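Local coordinates for protein ACDH-11, isoform b (Caenorhabditis elegans, PDB 4Y9J) that belongs to the acyl-CoA dehydrogenase family and binds flavin-adenine dinucleotide within an assembly of four copies of the chain, at residues L233-I238 with L252-L257; D211-R216 with A295-D300; R88-I93 with I269-L274. All blocks are in the same frame, centred on the assembly; numbering follows the deposited sequence.

How the contacts relate
Contacts 1 and 2 lie side by side in one mixed beta sheet. Strand 252-258 pairs with strand 231-238 in contact 1, and strand 285-298 pairs with strand 214-225 in contact 2. Strands 252-258 and 285-298 are themselves neighbours, linked by probable backbone hydrogen bonds of Leu256 with Glu296 and Leu254 with Ile298. Phe255 also packs on Tyr215. Contact 1 is buried and leucine-rich on one face. Contact 2 is only partly buried, and it carries a salt bridge, Asp213 with Arg297, and a hydroxyl–carboxylate bond. Contact 3 is also partly buried. It joins strand 269-274 of the same sheet to strand 88-93 of a separate two-stranded sheet, through side chains instead of strand pairing. Contact 1 meets it by a packing touch between Leu257 and Ile269.

Contact 1 of 3, residues L233-I238 with L252-L257; sequences LTLARI and LSLFLL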
loop_
_atom_site.group_PDB
_atom_site.type_symbol
_atom_site.label_atom_id
_atom_site.label_comp_id
_atom_site.label_asym_id
_atom_site.label_seq_id
_atom_site.Cartn_x
_atom_site.Cartn_y
_atom_site.Cartn_z
ATOM N N LEU B 233 -15.990 -9.205 27.802
ATOM C CA LEU B 233 -17.003 -8.697 28.704
ATOM C C LEU B 233 -17.651 -7.522 28.038
ATOM O O LEU B 233 -16.943 -6.675 27.468
ATOM C CB LEU B 233 -16.350 -8.299 30.003
ATOM C CG LEU B 233 -15.820 -9.511 30.852
ATOM C CD1 LEU B 233 -15.140 -9.046 32.121
ATOM C CD2 LEU B 233 -17.000 -10.283 31.325
ATOM N N THR B 234 -18.976 -7.425 28.155
ATOM C CA THR B 234 -19.684 -6.282 27.610
ATOM C C THR B 234 -20.939 -5.965 28.391
ATOM O O THR B 234 -21.330 -6.732 29.261
ATOM C CB THR B 234 -20.029 -6.543 26.102
ATOM O OG1 THR B 234 -20.479 -5.335 25.450
ATOM C CG2 THR B 234 -20.994 -7.628 25.956
ATOM N N LEU B 235 -21.511 -4.782 28.143
ATOM C CA LEU B 235 -22.728 -4.314 28.820
ATOM C C LEU B 235 -23.807 -4.285 27.798
ATOM O O LEU B 235 -23.500 -3.965 26.651
ATOM C CB LEU B 235 -22.519 -2.889 29.277
ATOM C CG LEU B 235 -21.416 -2.753 30.320
ATOM C CD1 LEU B 235 -21.230 -1.262 30.629
ATOM C CD2 LEU B 235 -21.716 -3.521 31.621
ATOM N N ALA B 236 -25.031 -4.574 28.215
ATOM C CA ALA B 236 -26.226 -4.479 27.403
ATOM C C ALA B 236 -27.457 -4.275 28.259
ATOM O O ALA B 236 -27.418 -4.514 29.461
ATOM C CB ALA B 236 -26.393 -5.759 26.585
ATOM N N ARG B 237 -28.551 -3.862 27.624
ATOM C CA ARG B 237 -29.835 -3.671 28.264
ATOM C C ARG B 237 -30.764 -4.816 28.027
ATOM O O ARG B 237 -31.102 -5.134 26.887
ATOM C CB ARG B 237 -30.499 -2.430 27.710
ATOM C CG ARG B 237 -29.678 -1.171 27.900
ATOM C CD ARG B 237 -30.432 0.097 27.492
ATOM N NE ARG B 237 -29.468 1.169 27.485
ATOM C CZ ARG B 237 -29.073 1.864 28.546
ATOM N NH1 ARG B 237 -29.660 1.676 29.756
ATOM N NH2 ARG B 237 -28.096 2.756 28.390
ATOM N N ILE B 238 -31.220 -5.414 29.129
ATOM C CA ILE B 238 -32.015 -6.592 29.050
ATOM C C ILE B 238 -33.400 -6.127 28.664
ATOM O O ILE B 238 -33.865 -5.088 29.153
ATOM C CB ILE B 238 -32.006 -7.372 30.387
ATOM C CG1 ILE B 238 -30.616 -8.035 30.523
ATOM C CG2 ILE B 238 -33.160 -8.359 30.400
ATOM C CD1 ILE B 238 -30.527 -9.055 31.636
ATOM N N LEU B 252 -28.420 -1.291 32.603
ATOM C CA LEU B 252 -27.300 -2.058 32.098
ATOM C C LEU B 252 -26.961 -3.267 32.941
ATOM O O LEU B 252 -26.954 -3.188 34.176
ATOM C CB LEU B 252 -26.099 -1.134 31.959
ATOM C CG LEU B 252 -26.266 -0.033 30.924
ATOM C CD1 LEU B 252 -25.088 0.915 31.047
ATOM C CD2 LEU B 252 -26.310 -0.607 29.495
ATOM N N SER B 253 -26.752 -4.402 32.271
ATOM C CA SER B 253 -26.232 -5.603 32.878
ATOM C C SER B 253 -24.937 -6.040 32.187
ATOM O O SER B 253 -24.640 -5.649 31.037
ATOM C CB SER B 253 -27.302 -6.687 32.832
ATOM O OG SER B 253 -28.551 -6.286 33.466
ATOM N N LEU B 254 -24.162 -6.852 32.891
ATOM C CA LEU B 254 -22.873 -7.336 32.398
ATOM C C LEU B 254 -23.011 -8.723 31.787
ATOM O O LEU B 254 -23.760 -9.534 32.294
ATOM C CB LEU B 254 -21.880 -7.407 33.565
ATOM C CG LEU B 254 -20.448 -7.818 33.227
ATOM C CD1 LEU B 254 -19.784 -6.837 32.285
ATOM C CD2 LEU B 254 -19.651 -7.964 34.508
ATOM N N PHE B 255 -22.235 -8.972 30.731
ATOM C CA PHE B 255 -22.259 -10.214 29.969
ATOM C C PHE B 255 -20.880 -10.675 29.633
ATOM O O PHE B 255 -19.962 -9.874 29.392
ATOM C CB PHE B 255 -23.052 -10.080 28.639
ATOM C CG PHE B 255 -24.497 -9.781 28.831
ATOM C CD1 PHE B 255 -24.909 -8.487 29.062
ATOM C CD2 PHE B 255 -25.429 -10.781 28.823
ATOM C CE1 PHE B 255 -26.243 -8.195 29.280
ATOM C CE2 PHE B 255 -26.796 -10.501 29.028
ATOM C CZ PHE B 255 -27.189 -9.193 29.255
ATOM N N LEU B 256 -20.770 -11.971 29.544
ATOM C CA LEU B 256 -19.546 -12.650 29.152
ATOM C C LEU B 256 -19.865 -13.460 27.924
ATOM O O LEU B 256 -20.866 -14.194 27.951
ATOM C CB LEU B 256 -19.036 -13.618 30.249
ATOM C CG LEU B 256 -17.768 -14.425 29.918
ATOM C CD1 LEU B 256 -16.527 -13.569 29.789
ATOM C CD2 LEU B 256 -17.557 -15.535 30.979
ATOM N N LEU B 257 -19.033 -13.335 26.884
ATOM C CA LEU B 257 -19.196 -14.124 25.664
ATOM C C LEU B 257 -17.936 -14.612 25.036
ATOM O O LEU B 257 -16.848 -14.029 25.254
ATOM C CB LEU B 257 -20.016 -13.402 24.603
ATOM C CG LEU B 257 -19.423 -12.220 23.847
ATOM C CD1 LEU B 257 -20.095 -12.030 22.504
ATOM C CD2 LEU B 257 -19.551 -10.970 24.594
HETATM O O HOH W 1 -30.192 -4.884 31.945
#
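Thr234 O accepts the N-H of Phe255 at 2.8 Å, nearly along the C=O axis. The CA-H of Leu254 also turns to this oxygen, and Leu254 CD1 packs against it. Thr234 N returns a bond to Phe255 O. Ala236 and Ser253 exchange two more bonds, and the one from Ser253 N to Ala236 O is almost straight at 178°. This is antiparallel pairing of strands 231-238 and 252-258, in the beta domain in the middle of the acyl-CoA dehydrogenase fold. Thr234, Ala236, Ser253 and Phe255 share one face of the sheet. Phe255 CG is anti to the carbonyl carbon (chi1 -64°), beside the backbone N, and the ring has its edge by Thr234 O. Ala236 CB comes obliquely to Phe255 CE1 at 3.6 Å. Ile238 CG1 meets Phe255 CZ at the ring edge, 3.8 Å away. Thr234 CG2 touches Leu257 CD2. A water accepts from Ile238 N at 3.0 Å and lies 2.6 Å from Ser253 OG, a hydroxyl that also bonds Gly302 N. Thr234 OG1 is held by Trp189 O and Lys221 NZ. The other face carries Leu233, Leu235, Leu252, Leu254, Leu256 and Arg237. Leu233 CD2 touches Leu256 CD1 at 3.7 Å, and Leu254 CD1 reaches Leu235 CD2. Helix 304-338 packs on this face through Ile308, which meets Leu233 and Leu254. Leu252 CD2 sits over the centre of the Arg237 guanidinium, 3.8 Å above its plane. Arg237 NH1 donates to the carbonyls of Leu246 and Gly248, and NH2 to those of Ala200 and Cys203.

Contact 2 of 3, residues D211-R216 with A295-D300; sequences DKDTYR and AERIGD
A type II' beta turn from Asp211 to Thr214 leads into strand 214-225 and brings Asp213 against Arg297, near the end of strand 285-298. The two strands are antiparallel neighbours in the sheet of the middle domain. Tyr215 and Ala295 form a hydrogen-bonded pair. Tyr215 N donates to Ala295 O at 2.8 Å, and Ala295 N donates back to Tyr215 O. At the turn, Arg297 N gives a nearly straight bond of 2.7 Å to Asp213 O. The side chains of these two residues meet as well. Arg297 NH2 forms a salt bridge to Asp213 OD1 at 2.6 Å. OD1 lies in the guanidinium plane, but NH2 meets it from above the carboxylate plane; the two planes stand 77° apart. The other terminal nitrogen, Arg297 NH1, bonds Gly299 O at 2.6 Å, with a bent N-H angle of 130°. Arg297 CB packs on Tyr215 CE1 at 3.9 Å, oblique to the ring. The Tyr215 ring also meets Phe255 edge-to-face, and Arg297 touches Phe255 too. On the other face, Thr214 and Glu296 form a non-hydrogen-bonded pair. Their side chains lie side by side. Thr214 OG1 donates to the syn lone pair of Glu296 OE1 at 2.6 Å. The Glu296 chain bends at chi2 (-54°), which turns CD back from an extended course. The hydroxyl bond probably steadies that carboxylate. Asp213 and the Gly299 carbonyl hold different terminal nitrogens of Arg297. Together they restrict the rotation of the guanidinium and tie the turn to the chain leaving the strand.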
loop_
_atom_site.group_PDB
_atom_site.type_symbol
_atom_site.label_atom_id
_atom_site.label_comp_id
_atom_site.label_asym_id
_atom_site.label_seq_id
_atom_site.Cartn_x
_atom_site.Cartn_y
_atom_site.Cartn_z
ATOM N N ASP B 211 -32.559 -18.287 27.142
ATOM C CA ASP B 211 -32.883 -19.300 28.169
ATOM C C ASP B 211 -32.134 -19.038 29.461
ATOM O O ASP B 211 -30.910 -18.909 29.459
ATOM C CB ASP B 211 -32.483 -20.677 27.686
ATOM C CG ASP B 211 -32.788 -21.759 28.717
ATOM O OD1 ASP B 211 -33.980 -21.931 29.120
ATOM O OD2 ASP B 211 -31.812 -22.438 29.111
ATOM N N LYS B 212 -32.866 -18.964 30.567
ATOM C CA LYS B 212 -32.228 -18.756 31.859
ATOM C C LYS B 212 -31.302 -17.529 31.733
ATOM O O LYS B 212 -31.781 -16.440 31.460
ATOM C CB LYS B 212 -31.458 -20.038 32.243
ATOM C CG LYS B 212 -32.349 -21.203 32.688
ATOM C CD LYS B 212 -32.278 -21.391 34.210
ATOM C CE LYS B 212 -31.376 -22.552 34.658
ATOM N NZ LYS B 212 -32.169 -23.785 34.970
ATOM N N ASP B 213 -30.000 -17.687 31.891
ATOM C CA ASP B 213 -29.132 -16.483 31.904
ATOM C C ASP B 213 -28.383 -16.247 30.588
ATOM O O ASP B 213 -27.467 -15.397 30.523
ATOM C CB ASP B 213 -28.190 -16.585 33.090
ATOM C CG ASP B 213 -28.954 -16.574 34.406
ATOM O OD1 ASP B 213 -29.887 -15.746 34.531
ATOM O OD2 ASP B 213 -28.664 -17.397 35.279
ATOM N N THR B 214 -28.770 -17.008 29.563
ATOM C CA THR B 214 -28.219 -16.898 28.194
ATOM C C THR B 214 -29.089 -15.976 27.339
ATOM O O THR B 214 -30.295 -16.164 27.273
ATOM C CB THR B 214 -28.204 -18.274 27.550
ATOM O OG1 THR B 214 -27.434 -19.143 28.375
ATOM C CG2 THR B 214 -27.607 -18.211 26.145
ATOM N N TYR B 215 -28.463 -15.006 26.691
ATOM C CA TYR B 215 -29.123 -13.969 25.931
ATOM C C TYR B 215 -28.454 -13.855 24.519
ATOM O O TYR B 215 -27.295 -14.285 24.282
ATOM C CB TYR B 215 -28.988 -12.592 26.630
ATOM C CG TYR B 215 -29.744 -12.490 27.928
ATOM C CD1 TYR B 215 -29.303 -13.193 29.063
ATOM C CD2 TYR B 215 -30.943 -11.761 28.008
ATOM C CE1 TYR B 215 -30.032 -13.164 30.252
ATOM C CE2 TYR B 215 -31.682 -11.747 29.172
ATOM C CZ TYR B 215 -31.233 -12.450 30.283
ATOM O OH TYR B 215 -31.972 -12.400 31.438
ATOM N N ARG B 216 -29.200 -13.216 23.622
ATOM C CA ARG B 216 -28.801 -12.828 22.245
ATOM C C ARG B 216 -28.566 -11.338 22.335
ATOM O O ARG B 216 -29.488 -10.644 22.744
ATOM C CB ARG B 216 -30.036 -12.967 21.330
ATOM C CG ARG B 216 -30.187 -14.190 20.510
ATOM C CD ARG B 216 -31.216 -13.928 19.394
ATOM N NE ARG B 216 -32.625 -13.836 19.808
ATOM C CZ ARG B 216 -33.488 -12.829 19.572
ATOM N NH1 ARG B 216 -33.172 -11.700 18.956
ATOM N NH2 ARG B 216 -34.734 -12.966 19.961
ATOM N N ALA B 295 -24.529 -14.709 24.620
ATOM C CA ALA B 295 -23.809 -14.226 25.750
ATOM C C ALA B 295 -24.475 -14.657 27.071
ATOM O O ALA B 295 -25.724 -14.781 27.154
ATOM C CB ALA B 295 -23.727 -12.725 25.689
ATOM N N GLU B 296 -23.646 -14.788 28.105
ATOM C CA GLU B 296 -24.136 -15.215 29.456
ATOM C C GLU B 296 -24.166 -14.040 30.426
ATOM O O GLU B 296 -23.179 -13.330 30.550
ATOM C CB GLU B 296 -23.235 -16.290 30.005
ATOM C CG GLU B 296 -22.901 -17.449 29.094
ATOM C CD GLU B 296 -24.084 -18.165 28.509
ATOM O OE1 GLU B 296 -25.168 -18.128 29.119
ATOM O OE2 GLU B 296 -23.910 -18.828 27.437
ATOM N N ARG B 297 -25.307 -13.781 31.048
ATOM C CA ARG B 297 -25.403 -12.695 32.004
ATOM C C ARG B 297 -24.663 -13.054 33.277
ATOM O O ARG B 297 -24.898 -14.118 33.825
ATOM C CB ARG B 297 -26.858 -12.404 32.429
ATOM C CG ARG B 297 -26.974 -11.124 33.282
ATOM C CD ARG B 297 -28.021 -11.113 34.399
ATOM N NE ARG B 297 -28.463 -12.434 34.827
ATOM C CZ ARG B 297 -28.303 -12.967 36.029
ATOM N NH1 ARG B 297 -27.742 -12.328 37.043
ATOM N NH2 ARG B 297 -28.761 -14.168 36.228
ATOM N N ILE B 298 -23.891 -12.108 33.802
ATOM C CA ILE B 298 -23.125 -12.299 35.041
ATOM C C ILE B 298 -23.282 -11.068 35.924
ATOM O O ILE B 298 -23.536 -9.952 35.479
ATOM C CB ILE B 298 -21.621 -12.600 34.752
ATOM C CG1 ILE B 298 -20.973 -11.436 34.032
ATOM C CG2 ILE B 298 -21.481 -13.908 34.005
ATOM C CD1 ILE B 298 -19.464 -11.532 33.889
ATOM N N GLY B 299 -23.197 -11.288 37.222
ATOM C CA GLY B 299 -23.584 -10.273 38.158
ATOM C C GLY B 299 -25.090 -10.054 38.160
ATOM O O GLY B 299 -25.841 -10.633 37.401
ATOM N N ASP B 300 -25.497 -9.124 38.985
ATOM C CA ASP B 300 -26.901 -8.766 39.140
ATOM C C ASP B 300 -27.425 -7.891 37.994
ATOM O O ASP B 300 -26.746 -6.944 37.552
ATOM C CB ASP B 300 -27.026 -7.979 40.441
ATOM C CG ASP B 300 -26.692 -8.826 41.673
ATOM O OD1 ASP B 300 -27.019 -10.023 41.665
ATOM O OD2 ASP B 300 -26.104 -8.270 42.630
#

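Contact 3 of 3, residues R88-I93 with I269-L274; sequences RVDKLI and IQMVRL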
loop_
_atom_site.group_PDB
_atom_site.type_symbol
_atom_site.label_atom_id
_atom_site.label_comp_id
_atom_site.label_asym_id
_atom_site.label_seq_id
_atom_site.Cartn_x
_atom_site.Cartn_y
_atom_site.Cartn_z
ATOM N N ARG B 88 -19.390 -14.189 3.453
ATOM C CA ARG B 88 -18.909 -13.269 4.438
ATOM C C ARG B 88 -18.085 -14.055 5.484
ATOM O O ARG B 88 -18.576 -15.034 5.996
ATOM C CB ARG B 88 -20.095 -12.676 5.140
ATOM C CG ARG B 88 -19.669 -11.791 6.256
ATOM C CD ARG B 88 -19.533 -10.401 5.732
ATOM N NE ARG B 88 -18.916 -9.587 6.759
ATOM C CZ ARG B 88 -19.102 -8.280 6.906
ATOM N NH1 ARG B 88 -19.960 -7.591 6.126
ATOM N NH2 ARG B 88 -18.495 -7.673 7.852
ATOM N N VAL B 89 -16.857 -13.659 5.707
ATOM C CA VAL B 89 -15.926 -14.406 6.569
ATOM C C VAL B 89 -15.289 -13.580 7.664
ATOM O O VAL B 89 -14.915 -14.149 8.684
ATOM C CB VAL B 89 -14.800 -15.130 5.778
ATOM C CG1 VAL B 89 -15.374 -16.215 4.851
ATOM C CG2 VAL B 89 -13.941 -14.159 5.009
ATOM N N ASP B 90 -15.222 -12.254 7.532
ATOM C CA ASP B 90 -14.652 -11.409 8.577
ATOM C C ASP B 90 -13.241 -11.928 8.960
ATOM O O ASP B 90 -12.915 -12.168 10.115
ATOM C CB ASP B 90 -15.605 -11.387 9.787
ATOM C CG ASP B 90 -16.975 -10.641 9.504
ATOM O OD1 ASP B 90 -16.940 -9.474 9.609
ATOM O OD2 ASP B 90 -18.082 -11.204 9.222
ATOM N N LYS B 91 -12.390 -12.083 7.983
ATOM C CA LYS B 91 -11.086 -12.671 8.286
ATOM C C LYS B 91 -10.144 -11.579 8.778
ATOM O O LYS B 91 -9.898 -10.602 8.065
ATOM C CB LYS B 91 -10.525 -13.374 7.048
ATOM C CG LYS B 91 -9.133 -13.947 7.293
ATOM C CD LYS B 91 -8.747 -15.008 6.278
ATOM C CE LYS B 91 -8.039 -14.291 5.160
ATOM N NZ LYS B 91 -7.529 -15.262 4.142
ATOM N N LEU B 92 -9.634 -11.747 9.990
ATOM C CA LEU B 92 -8.650 -10.818 10.551
ATOM C C LEU B 92 -7.284 -11.378 10.273
ATOM O O LEU B 92 -7.026 -12.542 10.611
ATOM C CB LEU B 92 -8.901 -10.761 12.037
ATOM C CG LEU B 92 -8.094 -9.775 12.833
ATOM C CD1 LEU B 92 -8.448 -8.354 12.436
ATOM C CD2 LEU B 92 -8.377 -9.974 14.317
ATOM N N ILE B 93 -6.430 -10.599 9.623
ATOM C CA ILE B 93 -5.098 -10.994 9.274
ATOM C C ILE B 93 -4.125 -10.265 10.162
ATOM O O ILE B 93 -4.006 -9.036 10.085
ATOM C CB ILE B 93 -4.800 -10.695 7.833
ATOM C CG1 ILE B 93 -5.754 -11.521 6.911
ATOM C CG2 ILE B 93 -3.354 -11.085 7.519
ATOM C CD1 ILE B 93 -5.897 -10.907 5.537
ATOM N N ILE B 269 -21.469 -11.853 15.200
ATOM C CA ILE B 269 -20.739 -10.631 15.158
ATOM C C ILE B 269 -20.206 -10.437 13.752
ATOM O O ILE B 269 -19.817 -11.395 13.114
ATOM C CB ILE B 269 -19.498 -10.693 16.097
ATOM C CG1 ILE B 269 -19.937 -10.730 17.562
ATOM C CG2 ILE B 269 -18.482 -9.593 15.853
ATOM C CD1 ILE B 269 -18.863 -11.368 18.451
ATOM N N GLN B 270 -20.224 -9.198 13.285
ATOM C CA GLN B 270 -19.566 -8.812 12.040
ATOM C C GLN B 270 -18.647 -7.675 12.345
ATOM O O GLN B 270 -18.990 -6.761 13.184
ATOM C CB GLN B 270 -20.580 -8.360 10.964
ATOM C CG GLN B 270 -21.194 -9.522 10.211
ATOM C CD GLN B 270 -22.082 -9.029 9.073
ATOM O OE1 GLN B 270 -22.193 -7.856 8.860
ATOM N NE2 GLN B 270 -22.730 -9.907 8.435
ATOM N N MET B 271 -17.465 -7.699 11.768
ATOM C CA MET B 271 -16.557 -6.623 11.979
ATOM C C MET B 271 -16.772 -5.613 10.850
ATOM O O MET B 271 -16.490 -5.871 9.652
ATOM C CB MET B 271 -15.132 -7.116 11.978
ATOM C CG MET B 271 -14.770 -8.216 12.991
ATOM S SD MET B 271 -12.963 -8.436 13.093
ATOM C CE MET B 271 -12.986 -9.950 14.029
ATOM N N VAL B 272 -17.242 -4.450 11.199
ATOM C CA VAL B 272 -17.582 -3.456 10.195
ATOM C C VAL B 272 -16.338 -2.897 9.544
ATOM O O VAL B 272 -16.334 -2.746 8.320
ATOM C CB VAL B 272 -18.477 -2.331 10.799
ATOM C CG1 VAL B 272 -18.806 -1.273 9.745
ATOM C CG2 VAL B 272 -19.761 -2.918 11.340
ATOM N N ARG B 273 -15.335 -2.511 10.328
ATOM C CA ARG B 273 -14.051 -2.027 9.878
ATOM C C ARG B 273 -13.029 -2.060 10.979
ATOM O O ARG B 273 -13.396 -2.192 12.142
ATOM C CB ARG B 273 -14.167 -0.568 9.327
ATOM C CG ARG B 273 -14.548 0.359 10.450
ATOM C CD ARG B 273 -15.086 1.690 9.983
ATOM N NE ARG B 273 -14.029 2.461 9.528
ATOM C CZ ARG B 273 -13.494 3.496 10.176
ATOM N NH1 ARG B 273 -13.947 3.892 11.308
ATOM N NH2 ARG B 273 -12.506 4.164 9.605
ATOM N N LEU B 274 -11.749 -1.983 10.631
ATOM C CA LEU B 274 -10.732 -1.690 11.582
ATOM C C LEU B 274 -10.555 -0.173 11.677
ATOM O O LEU B 274 -10.658 0.517 10.622
ATOM C CB LEU B 274 -9.396 -2.338 11.290
ATOM C CG LEU B 274 -9.447 -3.864 11.257
ATOM C CD1 LEU B 274 -8.043 -4.396 10.920
ATOM C CD2 LEU B 274 -10.040 -4.446 12.508
HETATM O O HOH W 2 -20.497 -5.336 8.289
#
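The Arg88 guanidinium stacks on the side-chain amide of Gln270, with the two planes 15° apart. Gln270 OE1 lies over one guanidinium face, offset toward the rim and 3.5 Å from Arg88 NH1. A water donates to Gln270 OE1 and accepts a weak bond from Arg88 NH2. The side-on grip of Arg88 on Asp90 uses two nitrogens: NE to OD2 at 3.1 Å and NH2 to OD1 at 3.0 Å. Asp90 OD1 also accepts Met271 N at 2.8 Å. The two donors reach OD1 from opposite faces of the carboxylate plane. Further along, Leu92 CD1 meets Leu274 CD2 at 4.2 Å. Strand 88-93, from the AidB-like N-terminal part, thus meets strand 269-274 of the middle domain without strand pairing. Leu79 of the partner strand 78-80 touches Met271 and Leu274. Gln270 also packs on His11 of a second subunit. The Arg88 salt bridge, made within the same strand, probably offsets the charge of Asp90. The same carboxylate takes up a backbone N-H across the junction, so Arg88 probably helps position it for that bond.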